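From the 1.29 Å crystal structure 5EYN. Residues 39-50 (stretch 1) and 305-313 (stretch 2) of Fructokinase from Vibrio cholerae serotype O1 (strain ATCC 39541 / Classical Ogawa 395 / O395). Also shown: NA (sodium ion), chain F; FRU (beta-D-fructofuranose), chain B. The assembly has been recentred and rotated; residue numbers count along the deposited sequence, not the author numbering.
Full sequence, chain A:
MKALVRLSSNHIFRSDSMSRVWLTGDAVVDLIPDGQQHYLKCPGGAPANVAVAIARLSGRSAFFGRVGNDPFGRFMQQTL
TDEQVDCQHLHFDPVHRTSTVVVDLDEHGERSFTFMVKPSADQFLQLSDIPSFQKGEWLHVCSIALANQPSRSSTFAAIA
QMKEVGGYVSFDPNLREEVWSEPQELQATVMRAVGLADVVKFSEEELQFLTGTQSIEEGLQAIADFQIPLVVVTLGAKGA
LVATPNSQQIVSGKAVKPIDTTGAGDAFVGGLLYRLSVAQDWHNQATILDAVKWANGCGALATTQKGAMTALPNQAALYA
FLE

Stretch 1, residues 39-50: YLKCPGGAPANV
Stretch 2, residues 305-313: QKGAMTALP

Residues 39-44 run as an extended strand, phi/psi from -112/139 at Tyr39 to -161/-159 at Gly44. Gly45 takes the N-cap position before the helix that starts at Ala46; its angles (100/118) by themselves call for glycine. The helix opens with the hydrogen bonds Asn49 N to Gly45 O at 2.8 Å and Val50 N to Ala46 O at 2.9 Å. The second stretch is irregular: Gly307 sits at 102/137, Ala308 to Thr310 take helical angles, and a type I turn spans Met309 to Leu312, with Leu312 N to Met309 O at 3.2 Å. The register rises together: CA of Cys42 lies 5.4 Å from CA of Gly307, CA of Gly44 5.8 Å from CA of Ala308, and CA of Asn49 5.9 Å from CA of Met309.

No direct hydrogen bond joins the stretches. Two waters do: each donates to Pro43 O (2.9 and 2.7 Å), the first accepting from Ala308 N at 2.8 Å, the second from Met309 N at 2.9 Å.

The stretches bury 430 Å², both sides summed, largely by packing. CA-to-CB points toward the partner in Leu40, Cys42, Lys306, Ala308, Met309 and Leu312, sideways in Pro43, Ala48 and Asn49. Met309, extended as m, t, t, is the most covered residue: its SD lies 3.7 Å from Pro43 CB, its CE 3.8 Å from the small Ala48's CB and 3.4 Å from Asn49 OD1. Leu40 (m, t) sets CD1 3.9 Å from Lys306 CD, using the lysine's aliphatic stem. Cys42 (m) places SG 3.8 Å from Gly307 CA; a CB on Gly307 would sit tight against SG and clash with Thr310 OG1, which donates a hydrogen bond to Lys306 O at 2.6 Å. Leu312 (m, t) sets CD1 3.6 Å from Asn49 O.

Asn49 (m, chi2 -24°), its end coming nearer, brings ND2 3.3 Å from Ala308 CB and donates to fructose O4.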

# COMPACT_ATOMS: atom_id res chain seq x y z
N TYR A 39 -12.02 4.24 -2.15
CA TYR A 39 -10.98 4.98 -2.85
C TYR A 39 -11.12 4.78 -4.35
O TYR A 39 -11.34 3.66 -4.80
CB TYR A 39 -9.59 4.49 -2.46
CG TYR A 39 -9.17 4.80 -1.05
CD1 TYR A 39 -8.89 6.09 -0.66
CD2 TYR A 39 -9.04 3.79 -0.12
CE1 TYR A 39 -8.51 6.37 0.63
CE2 TYR A 39 -8.65 4.06 1.16
CZ TYR A 39 -8.40 5.35 1.53
OH TYR A 39 -8.02 5.62 2.83
N LEU A 40 -10.93 5.86 -5.10
CA LEU A 40 -10.64 5.76 -6.52
C LEU A 40 -9.23 5.24 -6.66
O LEU A 40 -8.34 5.67 -5.93
CB LEU A 40 -10.69 7.13 -7.16
CG LEU A 40 -12.08 7.68 -7.48
CD1 LEU A 40 -11.97 9.17 -7.77
CD2 LEU A 40 -12.67 6.93 -8.67
N LYS A 41 -9.03 4.34 -7.61
CA LYS A 41 -7.71 3.85 -7.96
C LYS A 41 -7.20 4.74 -9.09
O LYS A 41 -7.55 4.55 -10.24
CB LYS A 41 -7.80 2.41 -8.44
CG LYS A 41 -6.46 1.81 -8.81
CD LYS A 41 -6.59 0.43 -9.42
CE LYS A 41 -6.89 0.47 -10.88
NZ LYS A 41 -7.13 -0.90 -11.36
N CYS A 42 -6.39 5.74 -8.75
CA CYS A 42 -5.97 6.74 -9.73
C CYS A 42 -4.48 6.59 -10.08
O CYS A 42 -3.61 6.48 -9.20
CB CYS A 42 -6.17 8.14 -9.17
SG CYS A 42 -7.90 8.56 -8.98
N PRO A 43 -4.16 6.57 -11.37
CA PRO A 43 -2.74 6.56 -11.74
C PRO A 43 -2.12 7.88 -11.36
O PRO A 43 -2.73 8.95 -11.50
CB PRO A 43 -2.78 6.38 -13.25
CG PRO A 43 -4.12 6.98 -13.68
CD PRO A 43 -5.06 6.68 -12.55
N GLY A 44 -0.88 7.82 -10.90
CA GLY A 44 -0.21 9.01 -10.43
C GLY A 44 1.29 8.79 -10.39
O GLY A 44 1.84 7.93 -11.08
N GLY A 45 1.93 9.63 -9.59
CA GLY A 45 3.38 9.67 -9.50
C GLY A 45 3.88 10.82 -10.35
O GLY A 45 3.69 10.83 -11.56
N ALA A 46 4.53 11.80 -9.73
CA ALA A 46 4.80 13.06 -10.40
C ALA A 46 5.45 12.92 -11.79
O ALA A 46 4.96 13.50 -12.74
CB ALA A 46 5.62 14.00 -9.53
N PRO A 47 6.55 12.15 -11.92
CA PRO A 47 7.11 12.09 -13.28
C PRO A 47 6.19 11.38 -14.29
O PRO A 47 6.21 11.71 -15.47
CB PRO A 47 8.43 11.34 -13.08
CG PRO A 47 8.28 10.63 -11.81
CD PRO A 47 7.38 11.44 -10.94
N ALA A 48 5.40 10.42 -13.82
CA ALA A 48 4.42 9.78 -14.71
C ALA A 48 3.35 10.78 -15.13
O ALA A 48 2.94 10.83 -16.30
CB ALA A 48 3.80 8.58 -14.02
N ASN A 49 2.92 11.60 -14.18
CA ASN A 49 1.94 12.65 -14.45
C ASN A 49 2.47 13.60 -15.49
O ASN A 49 1.76 13.98 -16.43
CB ASN A 49 1.65 13.43 -13.16
CG ASN A 49 0.99 12.59 -12.09
OD1 ASN A 49 0.36 11.58 -12.36
ND2 ASN A 49 1.12 13.04 -10.85
N VAL A 50 3.73 14.02 -15.35
CA VAL A 50 4.33 14.91 -16.33
C VAL A 50 4.39 14.26 -17.72
O VAL A 50 4.10 14.90 -18.75
CB VAL A 50 5.73 15.37 -15.88
CG1 VAL A 50 6.35 16.24 -16.95
CG2 VAL A 50 5.64 16.16 -14.57
N GLN A 305 -10.87 17.55 -12.12
CA GLN A 305 -11.29 16.20 -11.79
C GLN A 305 -10.30 15.54 -10.82
O GLN A 305 -9.10 15.87 -10.79
CB GLN A 305 -11.38 15.32 -13.03
CG GLN A 305 -12.50 15.70 -13.99
CD GLN A 305 -12.64 14.70 -15.10
OE1 GLN A 305 -12.24 14.95 -16.23
NE2 GLN A 305 -13.18 13.54 -14.78
N LYS A 306 -10.82 14.61 -10.04
CA LYS A 306 -10.02 13.81 -9.13
C LYS A 306 -9.06 12.95 -9.92
O LYS A 306 -9.36 12.39 -10.96
CB LYS A 306 -10.92 12.93 -8.27
CG LYS A 306 -11.64 13.69 -7.18
CD LYS A 306 -12.48 12.76 -6.29
CE LYS A 306 -13.20 13.53 -5.22
NZ LYS A 306 -13.91 12.61 -4.30
N GLY A 307 -7.84 12.84 -9.37
CA GLY A 307 -6.76 12.07 -9.98
C GLY A 307 -5.82 13.04 -10.66
O GLY A 307 -6.24 13.99 -11.31
N ALA A 308 -4.52 12.82 -10.49
CA ALA A 308 -3.52 13.70 -11.10
C ALA A 308 -3.62 13.75 -12.61
O ALA A 308 -3.35 14.77 -13.21
CB ALA A 308 -2.12 13.26 -10.69
N MET A 309 -3.97 12.63 -13.23
CA MET A 309 -3.91 12.55 -14.68
C MET A 309 -5.24 12.80 -15.36
O MET A 309 -5.30 13.03 -16.56
CB MET A 309 -3.44 11.18 -15.12
CG MET A 309 -2.04 10.84 -14.70
SD MET A 309 -1.57 9.23 -15.31
CE MET A 309 0.10 9.11 -14.67
N THR A 310 -6.33 12.72 -14.60
CA THR A 310 -7.65 12.59 -15.22
C THR A 310 -7.98 13.74 -16.16
O THR A 310 -8.48 13.51 -17.27
CB THR A 310 -8.70 12.49 -14.13
OG1 THR A 310 -8.29 11.48 -13.20
CG2 THR A 310 -10.04 12.12 -14.74
N ALA A 311 -7.71 14.96 -15.73
CA ALA A 311 -8.10 16.15 -16.48
C ALA A 311 -6.92 16.84 -17.16
O ALA A 311 -7.02 17.99 -17.58
CB ALA A 311 -8.86 17.12 -15.57
N LEU A 312 -5.79 16.15 -17.27
CA LEU A 312 -4.68 16.70 -18.04
C LEU A 312 -5.18 17.00 -19.46
O LEU A 312 -5.68 16.10 -20.14
CB LEU A 312 -3.50 15.72 -18.07
CG LEU A 312 -2.83 15.50 -16.72
CD1 LEU A 312 -1.80 14.39 -16.83
CD2 LEU A 312 -2.17 16.78 -16.26
N PRO A 313 -5.04 18.26 -19.91
CA PRO A 313 -5.77 18.64 -21.12
C PRO A 313 -5.07 18.27 -22.41
O PRO A 313 -3.84 18.14 -22.48
CB PRO A 313 -5.87 20.17 -20.99
CG PRO A 313 -4.64 20.55 -20.22
CD PRO A 313 -4.49 19.43 -19.21
NA NA F . -7.00 15.93 -11.51
C1 FRU B . 4.50 11.42 -5.53
C2 FRU B . 3.13 12.08 -5.55
C3 FRU B . 1.98 11.27 -6.11
C4 FRU B . 1.13 12.26 -6.85
C5 FRU B . 2.14 13.27 -7.25
C6 FRU B . 1.61 14.68 -7.33
O1 FRU B . 4.98 11.21 -6.82
O2 FRU B . 2.84 12.43 -4.23
O3 FRU B . 1.36 10.62 -5.04
O4 FRU B . 0.51 11.73 -7.97
O5 FRU B . 3.23 13.22 -6.34
O6 FRU B . 2.62 15.59 -7.70
O HOH W 1 -3.56 10.50 -9.20
O HOH W 2 -5.08 10.19 -12.18
O HOH W 3 -6.03 15.97 -13.66
O HOH W 4 -6.25 16.67 -9.82